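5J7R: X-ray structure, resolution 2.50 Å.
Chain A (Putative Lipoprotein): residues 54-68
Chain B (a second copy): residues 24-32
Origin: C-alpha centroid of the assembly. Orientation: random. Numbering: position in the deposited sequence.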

ATOM      1  N   ILE A  54      -3.185  -6.538  -0.162  1.00 43.43           N
ATOM      2  CA  ILE A  54      -1.829  -6.792   0.361  1.00 44.97           C
ATOM      3  C   ILE A  54      -1.704  -6.320   1.806  1.00 41.78           C
ATOM      4  O   ILE A  54      -1.032  -6.966   2.570  1.00 39.82           O
ATOM      5  CB  ILE A  54      -0.604  -6.390  -0.500  1.00 45.68           C
ATOM      6  CG1 ILE A  54      -0.385  -4.891  -0.576  1.00 48.34           C
ATOM      7  CG2 ILE A  54      -0.716  -7.053  -1.851  1.00 47.25           C
ATOM      8  CD1 ILE A  54       0.936  -4.544  -1.231  1.00 50.91           C
ATOM      9  N   LEU A  55      -2.349  -5.206   2.162  1.00 42.20           N
ATOM     10  CA  LEU A  55      -2.308  -4.696   3.538  1.00 43.87           C
ATOM     11  C   LEU A  55      -3.047  -5.654   4.469  1.00 43.15           C
ATOM     12  O   LEU A  55      -2.526  -6.032   5.520  1.00 43.33           O
ATOM     13  CB  LEU A  55      -2.930  -3.310   3.629  1.00 44.52           C
ATOM     14  CG  LEU A  55      -2.927  -2.646   5.007  1.00 44.39           C
ATOM     15  CD1 LEU A  55      -1.512  -2.484   5.545  1.00 45.82           C
ATOM     16  CD2 LEU A  55      -3.613  -1.300   4.912  1.00 45.14           C
ATOM     17  N   GLY A  56      -4.256  -6.043   4.076  1.00 41.25           N
ATOM     18  CA  GLY A  56      -5.055  -6.976   4.856  1.00 44.48           C
ATOM     19  C   GLY A  56      -4.306  -8.277   5.061  1.00 44.74           C
ATOM     20  O   GLY A  56      -4.272  -8.836   6.157  1.00 45.11           O
ATOM     21  N   GLN A  57      -3.683  -8.749   3.997  1.00 43.89           N
ATOM     22  CA  GLN A  57      -2.924  -9.984   4.055  1.00 45.25           C
ATOM     23  C   GLN A  57      -1.785  -9.857   5.063  1.00 42.52           C
ATOM     24  O   GLN A  57      -1.530 -10.772   5.824  1.00 39.84           O
ATOM     25  CB  GLN A  57      -2.432 -10.357   2.657  1.00 49.29           C
ATOM     26  CG  GLN A  57      -1.554 -11.577   2.594  1.00 55.33           C
ATOM     27  CD  GLN A  57      -1.307 -12.037   1.164  1.00 68.52           C
ATOM     28  OE1 GLN A  57      -2.196 -11.976   0.308  1.00 72.54           O
ATOM     29  NE2 GLN A  57      -0.119 -12.569   0.917  1.00 76.11           N
ATOM     30  N   TYR A  58      -1.101  -8.717   5.050  1.00 40.01           N
ATOM     31  CA  TYR A  58      -0.006  -8.461   5.962  1.00 41.40           C
ATOM     32  C   TYR A  58      -0.512  -8.464   7.419  1.00 42.58           C
ATOM     33  O   TYR A  58       0.107  -9.076   8.290  1.00 41.40           O
ATOM     34  CB  TYR A  58       0.645  -7.115   5.635  1.00 42.13           C
ATOM     35  CG  TYR A  58       1.858  -6.808   6.452  1.00 41.65           C
ATOM     36  CD1 TYR A  58       3.115  -7.250   6.052  1.00 43.50           C
ATOM     37  CD2 TYR A  58       1.756  -6.079   7.628  1.00 45.31           C
ATOM     38  CE1 TYR A  58       4.245  -6.971   6.793  1.00 47.08           C
ATOM     39  CE2 TYR A  58       2.887  -5.802   8.389  1.00 47.85           C
ATOM     40  CZ  TYR A  58       4.122  -6.245   7.967  1.00 47.93           C
ATOM     41  OH  TYR A  58       5.241  -5.973   8.696  1.00 56.05           O
ATOM     42  N   LEU A  59      -1.635  -7.782   7.658  1.00 42.31           N
ATOM     43  CA  LEU A  59      -2.264  -7.727   8.985  1.00 41.77           C
ATOM     44  C   LEU A  59      -2.617  -9.111   9.513  1.00 42.28           C
ATOM     45  O   LEU A  59      -2.313  -9.415  10.669  1.00 43.62           O
ATOM     46  CB  LEU A  59      -3.516  -6.835   8.978  1.00 43.31           C
ATOM     47  CG  LEU A  59      -3.287  -5.339   8.731  1.00 46.10           C
ATOM     48  CD1 LEU A  59      -4.613  -4.601   8.601  1.00 48.29           C
ATOM     49  CD2 LEU A  59      -2.450  -4.745   9.845  1.00 48.59           C
ATOM     50  N   ILE A  60      -3.262  -9.948   8.695  1.00 41.29           N
ATOM     51  CA  ILE A  60      -3.605 -11.300   9.146  1.00 43.74           C
ATOM     52  C   ILE A  60      -2.339 -12.082   9.450  1.00 46.52           C
ATOM     53  O   ILE A  60      -2.315 -12.893  10.382  1.00 47.48           O
ATOM     54  CB  ILE A  60      -4.460 -12.089   8.114  1.00 44.83           C
ATOM     55  CG1 ILE A  60      -5.796 -11.389   7.869  1.00 47.16           C
ATOM     56  CG2 ILE A  60      -4.734 -13.521   8.585  1.00 47.19           C
ATOM     57  CD1 ILE A  60      -6.663 -11.221   9.101  1.00 48.76           C
ATOM     58  N   GLN A  61      -1.288 -11.832   8.671  1.00 48.90           N
ATOM     59  CA  GLN A  61      -0.028 -12.566   8.868  1.00 52.31           C
ATOM     60  C   GLN A  61       0.531 -12.132  10.185  1.00 47.99           C
ATOM     61  O   GLN A  61       1.110 -12.924  10.905  1.00 52.48           O
ATOM     62  CB  GLN A  61       1.048 -12.212   7.813  1.00 57.23           C
ATOM     63  CG  GLN A  61       1.893 -13.410   7.384  1.00 70.25           C
ATOM     64  CD  GLN A  61       1.172 -14.442   6.533  1.00 78.77           C
ATOM     65  OE1 GLN A  61       1.102 -15.604   6.924  1.00 85.81           O
ATOM     66  NE2 GLN A  61       0.627 -14.040   5.389  1.00 83.27           N
ATOM     67  N   ALA A  62       0.393 -10.839  10.468  1.00 46.25           N
ATOM     68  CA  ALA A  62       0.894 -10.270  11.712  1.00 46.62           C
ATOM     69  C   ALA A  62       0.157 -10.828  12.935  1.00 44.31           C
ATOM     70  O   ALA A  62       0.773 -11.048  13.971  1.00 49.52           O
ATOM     71  CB  ALA A  62       0.825  -8.752  11.680  1.00 45.12           C
ATOM     72  N   LEU A  63      -1.142 -11.060  12.806  1.00 43.20           N
ATOM     73  CA  LEU A  63      -1.937 -11.644  13.902  1.00 45.28           C
ATOM     74  C   LEU A  63      -1.491 -13.078  14.180  1.00 45.48           C
ATOM     75  O   LEU A  63      -1.392 -13.479  15.326  1.00 50.19           O
ATOM     76  CB  LEU A  63      -3.448 -11.617  13.588  1.00 43.18           C
ATOM     77  CG  LEU A  63      -4.131 -10.266  13.504  1.00 42.39           C
ATOM     78  CD1 LEU A  63      -5.576 -10.424  13.070  1.00 44.07           C
ATOM     79  CD2 LEU A  63      -4.065  -9.527  14.833  1.00 46.01           C
ATOM     80  N   ILE A  64      -1.231 -13.838  13.122  1.00 49.16           N
ATOM     81  CA  ILE A  64      -0.780 -15.227  13.244  1.00 52.81           C
ATOM     82  C   ILE A  64       0.587 -15.296  13.922  1.00 54.91           C
ATOM     83  O   ILE A  64       0.835 -16.205  14.698  1.00 60.81           O
ATOM     84  CB  ILE A  64      -0.724 -15.925  11.873  1.00 53.01           C
ATOM     85  CG1 ILE A  64      -2.145 -16.085  11.315  1.00 53.32           C
ATOM     86  CG2 ILE A  64      -0.087 -17.309  11.995  1.00 55.35           C
ATOM     87  CD1 ILE A  64      -2.204 -16.550   9.872  1.00 54.47           C
ATOM     88  N   GLN A  65       1.472 -14.354  13.620  1.00 58.39           N
ATOM     89  CA  GLN A  65       2.797 -14.326  14.255  1.00 65.46           C
ATOM     90  C   GLN A  65       2.678 -14.146  15.767  1.00 63.67           C
ATOM     91  O   GLN A  65       3.573 -14.552  16.503  1.00 63.31           O
ATOM     92  CB  GLN A  65       3.690 -13.239  13.652  1.00 68.23           C
ATOM     93  CG  GLN A  65       4.104 -13.526  12.216  1.00 78.32           C
ATOM     94  CD  GLN A  65       4.856 -12.370  11.570  1.00 84.67           C
ATOM     95  OE1 GLN A  65       5.358 -11.490  12.261  1.00 90.05           O
ATOM     96  NE2 GLN A  65       4.951 -12.380  10.236  1.00 90.89           N
ATOM     97  N   GLY A  66       1.577 -13.534  16.213  1.00 61.21           N
ATOM     98  CA  GLY A  66       1.329 -13.333  17.632  1.00 60.05           C
ATOM     99  C   GLY A  66       1.843 -12.031  18.213  1.00 58.44           C
ATOM    100  O   GLY A  66       2.548 -11.269  17.544  1.00 58.46           O
ATOM    101  N   PRO A  67       1.484 -11.764  19.473  1.00 62.29           N
ATOM    102  CA  PRO A  67       1.915 -10.537  20.147  1.00 66.78           C
ATOM    103  C   PRO A  67       3.377 -10.579  20.561  1.00 70.57           C
ATOM    104  O   PRO A  67       3.963 -11.658  20.626  1.00 72.15           O
ATOM    105  CB  PRO A  67       1.020 -10.485  21.381  1.00 67.36           C
ATOM    106  CG  PRO A  67       0.728 -11.913  21.687  1.00 68.35           C
ATOM    107  CD  PRO A  67       0.681 -12.627  20.358  1.00 65.00           C
ATOM    108  N   SER A  68       3.949  -9.404  20.822  1.00 79.48           N
ATOM    109  CA  SER A  68       5.346  -9.287  21.244  1.00 86.81           C
ATOM    110  C   SER A  68       5.523 -10.014  22.613  1.00 89.67           C
ATOM    111  O   SER A  68       4.641  -9.993  23.500  1.00 85.60           O
ATOM    112  CB  SER A  68       5.865  -7.812  21.195  1.00 89.18           C
ATOM    113  OG  SER A  68       5.256  -6.960  22.147  1.00 91.63           O
TER
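Chain B (24-32) DIDLSLYFD

Chain A is helical from I54(A) through I64(A), continuing a helix that begins earlier in the chain. The backbone leaves helical angles at G66(A), which has positive phi (phi/psi 91/172). Residues 24-32 of chain B form an extended strand. The two elements run in broadly the same direction, with a signed crossing angle of -36°, and their axes approach to 9.0 Å. They draw together toward their C-terminal ends: the CA atoms of L55(A) and I25(B) are 9.5 Å apart, those of L63(A) and L29(B) 6.7 Å.

No hydrogen bond joins the two stretches. The contact is essentially apolar and buries 494 Å², both sides summed. The alternation of the strand sets its pattern: the CA-to-CB bonds of I25(B), L27(B), L29(B) and F31(B) point toward chain A, while those of S28(B) and Y30(B) point away.

At the wider end, L55(A) CD2 lies 4.1 Å from I25(B) CD1, and L55(A) CD1 lies 4.2 Å from L27(B) CD1. One helical turn later, L59(A) CD2 touches both L27(B) CD1 at 4.0 Å and L29(B) CD2 at 3.9 Å. L29(B) also meets the next turn. Its CD1 is 3.6 Å from A62(A) CB, and its CD2 is 4.0 Å from L63(A) CD2.

F31(B) is the most covered residue of the contact. Its chi1 is m (-68°), and its ring lies between L63(A) and P67(A). L63(A) CD2 sits over one face, 4.0 Å from F31(B) CE1. P67(A) covers the opposite face in a CH-pi contact, with its CB 4.0 Å from the centroid of the F31(B) ring. Backbone completes the pocket: L63(A) O is 3.4 Å from F31(B) CE1, and G66(A) C is 3.5 Å from F31(B) CZ.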

ATOM      1  N   ASP B  24       4.305   5.033   5.067  1.00 56.55           N
ATOM      2  CA  ASP B  24       3.977   4.343   6.320  1.00 54.98           C
ATOM      3  C   ASP B  24       2.499   4.442   6.680  1.00 52.78           C
ATOM      4  O   ASP B  24       1.872   5.453   6.408  1.00 51.90           O
ATOM      5  CB  ASP B  24       4.807   4.911   7.492  1.00 60.56           C
ATOM      6  CG  ASP B  24       6.305   4.671   7.340  1.00 62.58           C
ATOM      7  OD1 ASP B  24       6.720   3.878   6.469  1.00 60.72           O
ATOM      8  OD2 ASP B  24       7.076   5.292   8.114  1.00 68.94           O
ATOM      9  N   ILE B  25       1.957   3.378   7.280  1.00 49.40           N
ATOM     10  CA  ILE B  25       0.564   3.366   7.746  1.00 48.11           C
ATOM     11  C   ILE B  25       0.615   2.902   9.204  1.00 46.29           C
ATOM     12  O   ILE B  25       0.997   1.780   9.495  1.00 46.10           O
ATOM     13  CB  ILE B  25      -0.379   2.453   6.933  1.00 49.60           C
ATOM     14  CG1 ILE B  25      -0.193   2.704   5.429  1.00 51.76           C
ATOM     15  CG2 ILE B  25      -1.824   2.637   7.408  1.00 49.36           C
ATOM     16  CD1 ILE B  25      -1.021   1.812   4.535  1.00 53.00           C
ATOM     17  N   ASP B  26       0.229   3.783  10.110  1.00 47.56           N
ATOM     18  CA  ASP B  26       0.291   3.498  11.521  1.00 50.92           C
ATOM     19  C   ASP B  26      -1.049   2.885  11.926  1.00 51.74           C
ATOM     20  O   ASP B  26      -2.062   3.558  11.888  1.00 54.33           O
ATOM     21  CB  ASP B  26       0.595   4.814  12.260  1.00 53.94           C
ATOM     22  CG  ASP B  26       0.942   4.610  13.711  1.00 55.23           C
ATOM     23  OD1 ASP B  26       0.984   3.438  14.153  1.00 57.27           O
ATOM     24  OD2 ASP B  26       1.172   5.630  14.407  1.00 58.17           O
ATOM     25  N   LEU B  27      -1.038   1.607  12.302  1.00 48.76           N
ATOM     26  CA  LEU B  27      -2.250   0.881  12.663  1.00 47.50           C
ATOM     27  C   LEU B  27      -2.078   0.058  13.926  1.00 47.85           C
ATOM     28  O   LEU B  27      -1.020   0.033  14.543  1.00 46.90           O
ATOM     29  CB  LEU B  27      -2.549  -0.157  11.576  1.00 48.04           C
ATOM     30  CG  LEU B  27      -2.758   0.325  10.154  1.00 50.07           C
ATOM     31  CD1 LEU B  27      -2.883  -0.840   9.177  1.00 53.71           C
ATOM     32  CD2 LEU B  27      -3.985   1.217  10.076  1.00 50.70           C
ATOM     33  N   SER B  28      -3.131  -0.679  14.250  1.00 48.94           N
ATOM     34  CA  SER B  28      -3.134  -1.581  15.395  1.00 52.75           C
ATOM     35  C   SER B  28      -3.516  -3.026  15.086  1.00 50.22           C
ATOM     36  O   SER B  28      -4.266  -3.323  14.148  1.00 47.26           O
ATOM     37  CB  SER B  28      -3.993  -1.023  16.570  1.00 54.20           C
ATOM     38  OG  SER B  28      -4.830   0.038  16.134  1.00 62.25           O
ATOM     39  N   LEU B  29      -2.911  -3.904  15.875  1.00 49.14           N
ATOM     40  CA  LEU B  29      -3.187  -5.320  15.838  1.00 50.22           C
ATOM     41  C   LEU B  29      -3.893  -5.580  17.149  1.00 52.37           C
ATOM     42  O   LEU B  29      -3.404  -5.165  18.205  1.00 52.84           O
ATOM     43  CB  LEU B  29      -1.918  -6.155  15.777  1.00 48.60           C
ATOM     44  CG  LEU B  29      -1.090  -6.032  14.519  1.00 47.82           C
ATOM     45  CD1 LEU B  29       0.179  -6.843  14.709  1.00 47.66           C
ATOM     46  CD2 LEU B  29      -1.866  -6.507  13.290  1.00 46.73           C
ATOM     47  N   TYR B  30      -5.044  -6.238  17.080  1.00 54.07           N
ATOM     48  CA  TYR B  30      -5.820  -6.543  18.268  1.00 55.32           C
ATOM     49  C   TYR B  30      -5.632  -7.977  18.682  1.00 55.23           C
ATOM     50  O   TYR B  30      -6.028  -8.888  17.963  1.00 57.43           O
ATOM     51  CB  TYR B  30      -7.296  -6.265  18.032  1.00 56.08           C
ATOM     52  CG  TYR B  30      -7.599  -4.811  17.846  1.00 58.06           C
ATOM     53  CD1 TYR B  30      -7.503  -4.226  16.609  1.00 59.26           C
ATOM     54  CD2 TYR B  30      -7.992  -4.013  18.928  1.00 63.36           C
ATOM     55  CE1 TYR B  30      -7.782  -2.887  16.427  1.00 64.57           C
ATOM     56  CE2 TYR B  30      -8.285  -2.670  18.758  1.00 63.44           C
ATOM     57  CZ  TYR B  30      -8.178  -2.112  17.499  1.00 65.19           C
ATOM     58  OH  TYR B  30      -8.443  -0.784  17.291  1.00 66.39           O
ATOM     59  N   PHE B  31      -5.007  -8.163  19.839  1.00 57.03           N
ATOM     60  CA  PHE B  31      -4.766  -9.488  20.401  1.00 58.88           C
ATOM     61  C   PHE B  31      -5.642  -9.716  21.625  1.00 60.00           C
ATOM     62  O   PHE B  31      -6.411  -8.840  22.024  1.00 63.33           O
ATOM     63  CB  PHE B  31      -3.289  -9.676  20.735  1.00 56.28           C
ATOM     64  CG  PHE B  31      -2.416  -9.724  19.528  1.00 58.28           C
ATOM     65  CD1 PHE B  31      -2.335 -10.888  18.768  1.00 58.71           C
ATOM     66  CD2 PHE B  31      -1.654  -8.627  19.149  1.00 57.25           C
ATOM     67  CE1 PHE B  31      -1.529 -10.941  17.646  1.00 57.70           C
ATOM     68  CE2 PHE B  31      -0.839  -8.682  18.035  1.00 55.76           C
ATOM     69  CZ  PHE B  31      -0.775  -9.839  17.284  1.00 56.78           C
ATOM     70  N   ASP B  32      -5.532 -10.906  22.203  1.00 63.72           N
ATOM     71  CA  ASP B  32      -6.326 -11.269  23.371  1.00 69.58           C
ATOM     72  C   ASP B  32      -5.751 -10.648  24.653  1.00 70.99           C
ATOM     73  O   ASP B  32      -4.628 -10.964  25.062  1.00 71.03           O
ATOM     74  CB  ASP B  32      -6.377 -12.801  23.491  1.00 71.88           C
ATOM     75  CG  ASP B  32      -7.316 -13.287  24.577  1.00 73.44           C
ATOM     76  OD1 ASP B  32      -8.065 -12.477  25.155  1.00 80.21           O
ATOM     77  OD2 ASP B  32      -7.323 -14.504  24.846  1.00 79.15           O
TER